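Local atomic coordinates of putative sugar binding protein (Geobacillus stearothermophilus, PDB entry 6GT9), a protein that binds galactose in the cleft between two lobes and probably serves as the extracellular glucose and galactose receptor of a three-component sensing system. Residues 131-135 with 136-140; 221-224 with 225-228; 251-254 with 255-258; 265-269 with 270-274. One frame throughout, in Å; residues are numbered along the deposited sequence.

Contact 1. Residues 131-135 with 136-140; sequences VGTDN and YYAGF
Asp-134 grips the first turn of helix 135-149 with both its carboxylate and its backbone carbonyl. Of the hydrogen bonds, the capping one runs from Tyr-137 N to Asp-134 OD1 (3.1 Å); it is nearly straight at 163°, although the amide reaches the oxygen from well above the carboxylate plane. A water lies 2.7 Å from Asp-134 OD1, donates to it and accepts from Tyr-136 N, so a single oxygen serves two amides of the turn, one directly and one through water. Swung opposite its own backbone N (chi1 -178°), the carboxylate stands over the helix start, where its charge probably offsets the positive helix end. Backbone bonds complete the turn, Ala-138 N to Asp-134 O at 2.8 Å and Gly-139 N to Asn-135 O at 3.2 Å. Van der Waals contacts add to these: Tyr-137 CB rests 3.5 Å from Asp-134 CG, the two side chains crossing at about a right angle, and, between two methyls, Thr-133 CG2 touches Ala-138 CB at 3.7 Å. With an alanine at Asp-134, the amide of Tyr-137 would probably lose its cap and the water its acceptor. Asn-135 sends its amide to the galactose-binding residues, OD1 to Arg-171 and ND2 to the backbone of Asp-119. This is a classical N-cap, placed where the chain crosses from strand 129-132 of one lobe to a helix of the other, an interlobe crossing of the periplasmic binding protein fold.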
loop_
_atom_site.group_PDB
_atom_site.type_symbol
_atom_site.label_atom_id
_atom_site.label_comp_id
_atom_site.label_asym_id
_atom_site.label_seq_id
_atom_site.Cartn_x
_atom_site.Cartn_y
_atom_site.Cartn_z
ATOM N N VAL A 131 3.293 9.733 6.865
ATOM C CA VAL A 131 3.722 10.004 5.488
ATOM C C VAL A 131 3.222 8.863 4.615
ATOM O O VAL A 131 3.670 7.721 4.757
ATOM C CB VAL A 131 5.241 10.152 5.347
ATOM C CG1 VAL A 131 5.580 10.662 3.950
ATOM C CG2 VAL A 131 5.793 11.092 6.406
ATOM N N GLY A 132 2.323 9.162 3.694
ATOM C CA GLY A 132 1.809 8.111 2.839
ATOM C C GLY A 132 0.671 8.642 2.006
ATOM O O GLY A 132 0.236 9.789 2.150
ATOM N N THR A 133 0.203 7.781 1.123
ATOM C CA THR A 133 -0.938 8.117 0.289
ATOM C C THR A 133 -2.157 8.402 1.155
ATOM O O THR A 133 -2.321 7.842 2.242
ATOM C CB THR A 133 -1.218 6.968 -0.684
ATOM O OG1 THR A 133 -0.059 6.730 -1.492
ATOM C CG2 THR A 133 -2.407 7.280 -1.594
ATOM N N ASP A 134 -2.999 9.328 0.684
ATOM C CA ASP A 134 -4.384 9.402 1.132
ATOM C C ASP A 134 -5.127 8.196 0.562
ATOM O O ASP A 134 -5.614 8.233 -0.576
ATOM C CB ASP A 134 -5.030 10.717 0.685
ATOM C CG ASP A 134 -6.461 10.866 1.174
ATOM O OD1 ASP A 134 -7.120 9.852 1.459
ATOM O OD2 ASP A 134 -6.937 12.012 1.287
ATOM N N ASN A 135 -5.244 7.127 1.352
ATOM C CA ASN A 135 -5.675 5.841 0.797
ATOM C C ASN A 135 -7.149 5.840 0.397
ATOM O O ASN A 135 -7.515 5.230 -0.617
ATOM C CB ASN A 135 -5.367 4.727 1.793
ATOM C CG ASN A 135 -3.904 4.406 1.828
ATOM O OD1 ASN A 135 -3.319 4.070 0.789
ATOM N ND2 ASN A 135 -3.281 4.530 3.007
ATOM N N TYR A 136 -8.012 6.493 1.188
ATOM C CA TYR A 136 -9.411 6.623 0.791
ATOM C C TYR A 136 -9.515 7.284 -0.572
ATOM O O TYR A 136 -10.242 6.819 -1.457
ATOM C CB TYR A 136 -10.207 7.443 1.814
ATOM C CG TYR A 136 -11.644 7.669 1.336
ATOM C CD1 TYR A 136 -12.636 6.736 1.607
ATOM C CD2 TYR A 136 -11.993 8.787 0.582
ATOM C CE1 TYR A 136 -13.946 6.915 1.158
ATOM C CE2 TYR A 136 -13.305 8.972 0.122
ATOM C CZ TYR A 136 -14.274 8.032 0.424
ATOM O OH TYR A 136 -15.576 8.183 -0.016
ATOM N N TYR A 137 -8.797 8.387 -0.747
ATOM C CA TYR A 137 -8.921 9.168 -1.969
ATOM C C TYR A 137 -8.262 8.466 -3.147
ATOM O O TYR A 137 -8.729 8.592 -4.286
ATOM C CB TYR A 137 -8.311 10.549 -1.753
ATOM C CG TYR A 137 -8.469 11.444 -2.951
ATOM C CD1 TYR A 137 -9.730 11.839 -3.384
ATOM C CD2 TYR A 137 -7.364 11.856 -3.686
ATOM C CE1 TYR A 137 -9.890 12.649 -4.499
ATOM C CE2 TYR A 137 -7.514 12.672 -4.809
ATOM C CZ TYR A 137 -8.782 13.063 -5.208
ATOM O OH TYR A 137 -8.952 13.875 -6.311
ATOM N N ALA A 138 -7.183 7.724 -2.893
ATOM C CA ALA A 138 -6.601 6.860 -3.919
ATOM C C ALA A 138 -7.651 5.922 -4.508
ATOM O O ALA A 138 -7.753 5.772 -5.729
ATOM C CB ALA A 138 -5.444 6.052 -3.324
ATOM N N GLY A 139 -8.444 5.280 -3.647
ATOM C CA GLY A 139 -9.454 4.355 -4.142
ATOM C C GLY A 139 -10.582 5.076 -4.854
ATOM O O GLY A 139 -11.104 4.595 -5.865
ATOM N N PHE A 140 -10.960 6.248 -4.341
ATOM C CA PHE A 140 -11.976 7.071 -4.990
ATOM C C PHE A 140 -11.564 7.436 -6.411
ATOM O O PHE A 140 -12.378 7.361 -7.340
ATOM C CB PHE A 140 -12.209 8.327 -4.145
ATOM C CG PHE A 140 -13.444 9.102 -4.513
ATOM C CD1 PHE A 140 -13.382 10.122 -5.442
ATOM C CD2 PHE A 140 -14.656 8.838 -3.891
ATOM C CE1 PHE A 140 -14.527 10.861 -5.769
ATOM C CE2 PHE A 140 -15.804 9.567 -4.219
ATOM C CZ PHE A 140 -15.732 10.581 -5.149
HETATM O O HOH W 1 -7.430 8.273 3.626
#

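Contact 2. Residues 221-224 with 225-228; sequences SALD and AIGV. With GAL (beta-D-galactopyranose), chain E.
Leu-223 and Ile-226 cross obliquely on one flank of the helix start, methyl against methyl, with Leu-223 CD2 4.1 Å from Ile-226 CD1. CG1 of Ile-226 is anti to the carbonyl carbon (chi1 -69°), which sends the branch back toward the loop and brings CD1 to 3.9 Å from Ala-222 O. Asp-224 leaves the backbone on another side and folds back over Ser-221. Its OD2 accepts a hydrogen bond from Ser-221 OG at 2.6 Å, met from above the carboxylate plane, and also a weak bond from Ser-221 N; OD1 is taken by Ser-193. This buried carboxylate is thus held at both oxygens, which would probably favour its charged form. The loop so fixed joins strand 216-219 to helix 224-235, and, as in other Rossmann-like alpha/beta lobes, the sugar lies at the carboxyl end of the parallel strands. Ala-222 faces it: its N donates to galactose O5 (2.9 Å, 145°) and more weakly to O6, while Ala-222 CB packs 3.3 Å from O6 and Ser-221 CB approaches the ring oxygen O5. On the side toward the helix, one water bridges Ser-221 O and Ala-225 N, and a second bridges Ala-222 O and Ile-226 N. Direct bonds take over one residue later, from Gly-227 N to Leu-223 O (3.0 Å) and from Val-228 N to Asp-224 O, whose oxygen is also touched by Val-228 CG2 at 3.3 Å.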
loop_
_atom_site.group_PDB
_atom_site.type_symbol
_atom_site.label_atom_id
_atom_site.label_comp_id
_atom_site.label_asym_id
_atom_site.label_seq_id
_atom_site.Cartn_x
_atom_site.Cartn_y
_atom_site.Cartn_z
ATOM N N SER A 221 -3.612 -3.496 -4.160
ATOM C CA SER A 221 -2.240 -3.520 -3.678
ATOM C C SER A 221 -1.331 -3.886 -4.842
ATOM O O SER A 221 -1.794 -4.243 -5.928
ATOM C CB SER A 221 -2.083 -4.472 -2.483
ATOM O OG SER A 221 -2.240 -5.834 -2.855
ATOM N N ALA A 222 -0.017 -3.818 -4.603
ATOM C CA ALA A 222 0.936 -3.637 -5.699
ATOM C C ALA A 222 1.028 -4.823 -6.654
ATOM O O ALA A 222 1.430 -4.631 -7.808
ATOM C CB ALA A 222 2.324 -3.333 -5.145
ATOM N N LEU A 223 0.679 -6.033 -6.215
ATOM C CA LEU A 223 0.823 -7.229 -7.041
ATOM C C LEU A 223 -0.508 -7.778 -7.541
ATOM O O LEU A 223 -0.519 -8.756 -8.301
ATOM C CB LEU A 223 1.575 -8.314 -6.250
ATOM C CG LEU A 223 2.946 -7.855 -5.748
ATOM C CD1 LEU A 223 3.560 -8.855 -4.766
ATOM C CD2 LEU A 223 3.892 -7.592 -6.918
ATOM N N ASP A 224 -1.628 -7.179 -7.138
ATOM C CA ASP A 224 -2.932 -7.752 -7.447
ATOM C C ASP A 224 -3.206 -7.751 -8.947
ATOM O O ASP A 224 -3.590 -8.781 -9.520
ATOM C CB ASP A 224 -4.018 -6.980 -6.706
ATOM C CG ASP A 224 -3.912 -7.132 -5.221
ATOM O OD1 ASP A 224 -3.481 -8.213 -4.773
ATOM O OD2 ASP A 224 -4.279 -6.183 -4.499
ATOM N N ALA A 225 -3.042 -6.596 -9.597
ATOM C CA ALA A 225 -3.366 -6.516 -11.022
ATOM C C ALA A 225 -2.400 -7.348 -11.854
ATOM O O ALA A 225 -2.752 -7.816 -12.944
ATOM C CB ALA A 225 -3.358 -5.059 -11.476
ATOM N N ILE A 226 -1.187 -7.559 -11.347
ATOM C CA ILE A 226 -0.267 -8.482 -11.998
ATOM C C ILE A 226 -0.818 -9.900 -11.950
ATOM O O ILE A 226 -0.791 -10.624 -12.954
ATOM C CB ILE A 226 1.122 -8.382 -11.344
ATOM C CG1 ILE A 226 1.758 -7.035 -11.684
ATOM C CG2 ILE A 226 2.013 -9.559 -11.779
ATOM C CD1 ILE A 226 2.902 -6.662 -10.750
ATOM N N GLY A 227 -1.340 -10.313 -10.791
ATOM C CA GLY A 227 -1.958 -11.628 -10.699
ATOM C C GLY A 227 -3.158 -11.770 -11.618
ATOM O O GLY A 227 -3.320 -12.789 -12.294
ATOM N N VAL A 228 -4.000 -10.739 -11.674
ATOM C CA VAL A 228 -5.176 -10.791 -12.539
ATOM C C VAL A 228 -4.763 -10.847 -14.001
ATOM O O VAL A 228 -5.307 -11.638 -14.782
ATOM C CB VAL A 228 -6.090 -9.590 -12.265
ATOM C CG1 VAL A 228 -7.291 -9.617 -13.222
ATOM C CG2 VAL A 228 -6.525 -9.587 -10.827
HETATM C C1 GAL E . 0.906 -1.443 -1.910
HETATM C C2 GAL E . 0.730 -1.027 -0.464
HETATM C C3 GAL E . 1.794 -1.670 0.443
HETATM C C4 GAL E . 1.764 -3.182 0.291
HETATM C C5 GAL E . 1.855 -3.571 -1.175
HETATM C C6 GAL E . 1.645 -5.071 -1.400
HETATM O O1 GAL E . -0.106 -0.854 -2.703
HETATM O O2 GAL E . 0.836 0.397 -0.324
HETATM O O3 GAL E . 1.493 -1.412 1.781
HETATM O O4 GAL E . 0.560 -3.715 0.851
HETATM O O5 GAL E . 0.848 -2.880 -2.018
HETATM O O6 GAL E . 2.098 -5.456 -2.680
HETATM O O HOH W 2 -2.479 -3.917 -8.605
HETATM O O HOH W 3 -0.145 -4.872 -9.968
#

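Contact 3. Residues 251-254 with 255-258; sequences ETIR and YLQK
Tyr-255 and Glu-251, like Lys-258 and Arg-254, stand one turn apart on helix 250-258, the connecting helix of a beta-alpha-beta crossover between strands 242-246 and 263-266. Tyr-255 N donates to Glu-251 O at 3.0 Å. The ring of Tyr-255 is directed back along the helix, CG anti to the carbonyl carbon (chi1 -84°), which brings CD2 to 3.2 Å from Glu-251 O at an oblique approach. Bent at chi2 (53°), Arg-254 lays its guanidinium over the aliphatic part of Lys-258: CG of the lysine sits over one face, offset toward the rim and 3.3 Å from Arg-254 NH1. Gln-257 CG comes to the guanidinium edge, 3.7 Å from the same nitrogen. The lysine turns its charge away, Lys-258 NZ forming a salt bridge with Glu-233 and standing 5.7 Å from Arg-254 NH2. Replacing Tyr-255 with an alanine would probably open a gap between this helix and helix 224-235, where the ring packs on Ala-229 and Glu-233. Glu-251 pairs with Arg-197 of helix 197-210 and, with Thr-252, packs on Ile-226, so this flank of the helix lies against helix 224-235.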
loop_
_atom_site.group_PDB
_atom_site.type_symbol
_atom_site.label_atom_id
_atom_site.label_comp_id
_atom_site.label_asym_id
_atom_site.label_seq_id
_atom_site.Cartn_x
_atom_site.Cartn_y
_atom_site.Cartn_z
ATOM N N GLU A 251 6.400 -5.007 -13.738
ATOM C CA GLU A 251 5.452 -5.894 -14.417
ATOM C C GLU A 251 4.132 -5.186 -14.697
ATOM O O GLU A 251 3.502 -5.426 -15.735
ATOM C CB GLU A 251 5.192 -7.157 -13.593
ATOM C CG GLU A 251 6.393 -8.046 -13.349
ATOM C CD GLU A 251 6.179 -8.999 -12.176
ATOM O OE1 GLU A 251 5.857 -10.182 -12.416
ATOM O OE2 GLU A 251 6.323 -8.555 -11.011
ATOM N N THR A 252 3.692 -4.320 -13.777
ATOM C CA THR A 252 2.489 -3.527 -14.017
ATOM C C THR A 252 2.666 -2.628 -15.232
ATOM O O THR A 252 1.806 -2.594 -16.121
ATOM C CB THR A 252 2.145 -2.688 -12.785
ATOM O OG1 THR A 252 1.750 -3.545 -11.712
ATOM C CG2 THR A 252 1.004 -1.710 -13.101
ATOM N N ILE A 253 3.782 -1.896 -15.291
ATOM C CA ILE A 253 4.018 -0.998 -16.423
ATOM C C ILE A 253 4.045 -1.781 -17.731
ATOM O O ILE A 253 3.485 -1.345 -18.748
ATOM C CB ILE A 253 5.318 -0.198 -16.221
ATOM C CG1 ILE A 253 5.223 0.690 -14.976
ATOM C CG2 ILE A 253 5.643 0.626 -17.462
ATOM C CD1 ILE A 253 4.024 1.595 -14.955
ATOM N N ARG A 254 4.695 -2.948 -17.722
ATOM C CA ARG A 254 4.737 -3.792 -18.913
ATOM C C ARG A 254 3.332 -4.163 -19.381
ATOM O O ARG A 254 2.994 -4.010 -20.562
ATOM C CB ARG A 254 5.559 -5.049 -18.621
ATOM C CG ARG A 254 5.680 -5.968 -19.813
ATOM C CD ARG A 254 6.205 -5.199 -21.020
ATOM N NE ARG A 254 6.225 -6.025 -22.224
ATOM C CZ ARG A 254 5.674 -5.678 -23.383
ATOM N NH1 ARG A 254 5.062 -4.503 -23.511
ATOM N NH2 ARG A 254 5.747 -6.505 -24.417
ATOM N N TYR A 255 2.495 -4.642 -18.459
ATOM C CA TYR A 255 1.123 -5.010 -18.804
ATOM C C TYR A 255 0.321 -3.806 -19.294
ATOM O O TYR A 255 -0.520 -3.930 -20.196
ATOM C CB TYR A 255 0.443 -5.638 -17.593
ATOM C CG TYR A 255 0.693 -7.116 -17.388
ATOM C CD1 TYR A 255 0.460 -8.033 -18.408
ATOM C CD2 TYR A 255 1.137 -7.600 -16.157
ATOM C CE1 TYR A 255 0.670 -9.393 -18.214
ATOM C CE2 TYR A 255 1.350 -8.951 -15.953
ATOM C CZ TYR A 255 1.114 -9.843 -16.982
ATOM O OH TYR A 255 1.327 -11.185 -16.776
ATOM N N LEU A 256 0.542 -2.640 -18.679
ATOM C CA LEU A 256 -0.072 -1.406 -19.149
ATOM C C LEU A 256 0.360 -1.094 -20.575
ATOM O O LEU A 256 -0.459 -0.681 -21.408
ATOM C CB LEU A 256 0.310 -0.269 -18.205
ATOM C CG LEU A 256 -0.488 1.010 -18.037
ATOM C CD1 LEU A 256 -1.930 0.722 -17.678
ATOM C CD2 LEU A 256 0.183 1.817 -16.939
ATOM N N GLN A 257 1.646 -1.291 -20.874
ATOM C CA GLN A 257 2.123 -1.080 -22.235
ATOM C C GLN A 257 1.498 -2.083 -23.199
ATOM O O GLN A 257 1.151 -1.730 -24.332
ATOM C CB GLN A 257 3.650 -1.165 -22.267
ATOM C CG GLN A 257 4.277 -0.937 -23.637
ATOM C CD GLN A 257 4.163 0.502 -24.126
ATOM O OE1 GLN A 257 3.975 0.745 -25.321
ATOM N NE2 GLN A 257 4.287 1.461 -23.210
ATOM N N LYS A 258 1.335 -3.333 -22.761
ATOM C CA LYS A 258 0.718 -4.366 -23.583
ATOM C C LYS A 258 -0.779 -4.173 -23.750
ATOM O O LYS A 258 -1.372 -4.826 -24.618
ATOM C CB LYS A 258 0.973 -5.747 -22.984
ATOM C CG LYS A 258 2.313 -6.354 -23.357
ATOM C CD LYS A 258 2.703 -7.493 -22.418
ATOM C CE LYS A 258 2.271 -8.862 -22.928
ATOM N NZ LYS A 258 0.798 -8.962 -23.124
#

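Contact 4. Residues 265-269 with 270-274; sequences VVQEP and YEMGY. With GAL (beta-D-galactopyranose), chain E.
Met-272 folds back over the turn that precedes it and touches Glu-268, Pro-269 and Gln-267. Its CB lies 3.9 Å from Glu-268 O, the oxygen that accepts the backbone bond from Met-272 N at 3.0 Å. With chi1 at 41°, CG is wedged between the backbone N and the carbonyl carbon and is pressed against two carbonyls, 3.2 Å from Pro-269 O and 3.3 Å from Glu-268 O. SD passes by Gly-132, and a bend at the last torsion returns CE to 3.6 Å from Glu-268 O and 4.1 Å from Gln-267 OE1. The methyl thereby packs against the polar head of a galactose-binding residue. Gln-267 extends beyond CG into the pocket and its NE2 donates almost linearly to galactose O2 (3.1 Å, 172°). Asp-247 OD1 also accepts from this nitrogen, and OE1 accepts from Thr-133 OG1, so the amide is held at both ends and its flip is probably fixed. On another side of the turn Glu-268, at the N-cap position, passes slantwise by Glu-271, its CB 3.5 Å from Glu-271 OE1. The carboxylate planes are turned 74° apart, and a water donates to Glu-268 OE1 while accepting only weakly from Glu-271 N. Strand 263-266 pairs with strand 298-301 and faces helix 135-149 through Val-265, whereas Pro-269, Tyr-270 and Met-272 pack on helix 43-59 of the other lobe, which places the turn at the interlobe hinge.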
loop_
_atom_site.group_PDB
_atom_site.type_symbol
_atom_site.label_atom_id
_atom_site.label_comp_id
_atom_site.label_asym_id
_atom_site.label_seq_id
_atom_site.Cartn_x
_atom_site.Cartn_y
_atom_site.Cartn_z
ATOM N N VAL A 265 -3.029 3.062 -10.117
ATOM C CA VAL A 265 -2.953 4.174 -9.178
ATOM C C VAL A 265 -1.509 4.355 -8.726
ATOM O O VAL A 265 -0.882 3.421 -8.205
ATOM C CB VAL A 265 -3.883 3.952 -7.977
ATOM C CG1 VAL A 265 -3.832 5.165 -7.043
ATOM C CG2 VAL A 265 -5.315 3.704 -8.472
ATOM N N VAL A 266 -0.983 5.568 -8.906
ATOM C CA VAL A 266 0.413 5.839 -8.577
ATOM C C VAL A 266 0.552 6.084 -7.082
ATOM O O VAL A 266 -0.293 6.735 -6.462
ATOM C CB VAL A 266 0.932 7.042 -9.382
ATOM C CG1 VAL A 266 2.385 7.337 -9.023
ATOM C CG2 VAL A 266 0.787 6.773 -10.880
ATOM N N GLN A 267 1.616 5.550 -6.493
ATOM C CA GLN A 267 2.045 5.970 -5.167
ATOM C C GLN A 267 3.505 6.384 -5.253
ATOM O O GLN A 267 4.159 6.212 -6.281
ATOM C CB GLN A 267 1.860 4.865 -4.117
ATOM C CG GLN A 267 0.421 4.423 -3.848
ATOM C CD GLN A 267 0.324 3.560 -2.606
ATOM O OE1 GLN A 267 0.055 4.057 -1.511
ATOM N NE2 GLN A 267 0.587 2.263 -2.761
ATOM N N GLU A 268 4.043 6.908 -4.152
ATOM C CA GLU A 268 5.436 7.342 -4.103
ATOM C C GLU A 268 6.157 6.618 -2.972
ATOM O O GLU A 268 6.495 7.235 -1.949
ATOM C CB GLU A 268 5.539 8.857 -3.918
ATOM C CG GLU A 268 4.779 9.685 -4.952
ATOM C CD GLU A 268 5.279 9.496 -6.380
ATOM O OE1 GLU A 268 6.373 8.918 -6.585
ATOM O OE2 GLU A 268 4.569 9.953 -7.310
ATOM N N PRO A 269 6.417 5.309 -3.125
ATOM C CA PRO A 269 7.050 4.566 -2.018
ATOM C C PRO A 269 8.420 5.090 -1.622
ATOM O O PRO A 269 8.706 5.209 -0.421
ATOM C CB PRO A 269 7.122 3.123 -2.557
ATOM C CG PRO A 269 6.856 3.231 -4.057
ATOM C CD PRO A 269 5.988 4.413 -4.216
ATOM N N TYR A 270 9.296 5.360 -2.592
ATOM C CA TYR A 270 10.621 5.875 -2.263
ATOM C C TYR A 270 10.508 7.162 -1.461
ATOM O O TYR A 270 11.217 7.354 -0.464
ATOM C CB TYR A 270 11.424 6.117 -3.543
ATOM C CG TYR A 270 12.830 6.657 -3.335
ATOM C CD1 TYR A 270 13.051 8.003 -3.054
ATOM C CD2 TYR A 270 13.934 5.828 -3.470
ATOM C CE1 TYR A 270 14.322 8.491 -2.876
ATOM C CE2 TYR A 270 15.212 6.311 -3.302
ATOM C CZ TYR A 270 15.399 7.642 -3.006
ATOM O OH TYR A 270 16.673 8.125 -2.835
ATOM N N GLU A 271 9.591 8.038 -1.870
ATOM C CA GLU A 271 9.461 9.335 -1.224
ATOM C C GLU A 271 8.906 9.207 0.191
ATOM O O GLU A 271 9.336 9.939 1.095
ATOM C CB GLU A 271 8.580 10.247 -2.075
ATOM C CG GLU A 271 8.482 11.675 -1.520
ATOM C CD GLU A 271 7.573 12.565 -2.349
ATOM O OE1 GLU A 271 6.726 12.035 -3.108
ATOM O OE2 GLU A 271 7.708 13.805 -2.238
ATOM N N MET A 272 7.957 8.291 0.430
ATOM C CA MET A 272 7.484 8.187 1.808
ATOM C C MET A 272 8.568 7.623 2.727
ATOM O O MET A 272 8.674 8.042 3.887
ATOM C CB MET A 272 6.173 7.384 1.913
ATOM C CG MET A 272 5.994 6.143 1.088
ATOM S SD MET A 272 4.288 5.479 1.235
ATOM C CE MET A 272 3.527 5.937 -0.330
ATOM N N GLY A 273 9.408 6.714 2.226
ATOM C CA GLY A 273 10.511 6.230 3.045
ATOM C C GLY A 273 11.540 7.311 3.324
ATOM O O GLY A 273 12.000 7.466 4.462
ATOM N N TYR A 274 11.902 8.081 2.292
ATOM C CA TYR A 274 12.832 9.200 2.452
ATOM C C TYR A 274 12.270 10.254 3.401
ATOM O O TYR A 274 12.953 10.706 4.330
ATOM C CB TYR A 274 13.133 9.810 1.077
ATOM C CG TYR A 274 14.212 10.873 1.068
ATOM C CD1 TYR A 274 15.548 10.523 0.908
ATOM C CD2 TYR A 274 13.894 12.232 1.205
ATOM C CE1 TYR A 274 16.537 11.481 0.888
ATOM C CE2 TYR A 274 14.886 13.199 1.195
ATOM C CZ TYR A 274 16.203 12.812 1.041
ATOM O OH TYR A 274 17.201 13.742 1.018
HETATM C C1 GAL E . 0.906 -1.443 -1.910
HETATM C C2 GAL E . 0.730 -1.027 -0.464
HETATM C C3 GAL E . 1.794 -1.670 0.443
HETATM C C4 GAL E . 1.764 -3.182 0.291
HETATM C C5 GAL E . 1.855 -3.571 -1.175
HETATM C C6 GAL E . 1.645 -5.071 -1.400
HETATM O O1 GAL E . -0.106 -0.854 -2.703
HETATM O O2 GAL E . 0.836 0.397 -0.324
HETATM O O3 GAL E . 1.493 -1.412 1.781
HETATM O O4 GAL E . 0.560 -3.715 0.851
HETATM O O5 GAL E . 0.848 -2.880 -2.018
HETATM O O6 GAL E . 2.098 -5.456 -2.680
HETATM O O HOH W 4 8.901 7.763 -5.148
#

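Overall arrangement
The four contacts follow one another along the chain without overlap. Contacts 1 and 4, with centres 12 Å apart, are two crossings between the lobes running in opposite directions: 131-140 goes from the sheet holding strand 129-132 to a helix of the second lobe, and 265-274 returns from that lobe's sheet. They touch through Thr-133, Gln-267 and Met-272. Contacts 2 and 3 lie within the second lobe, centres 11 Å apart, where Ile-226 packs on helix 250-258. Contacts 2 and 4 do not touch, yet both bond the galactose, so a loop at the carboxyl end of an inner strand, 216-219, and a hinge crossing jointly hold the sugar, consistent with closure of the lobes around it.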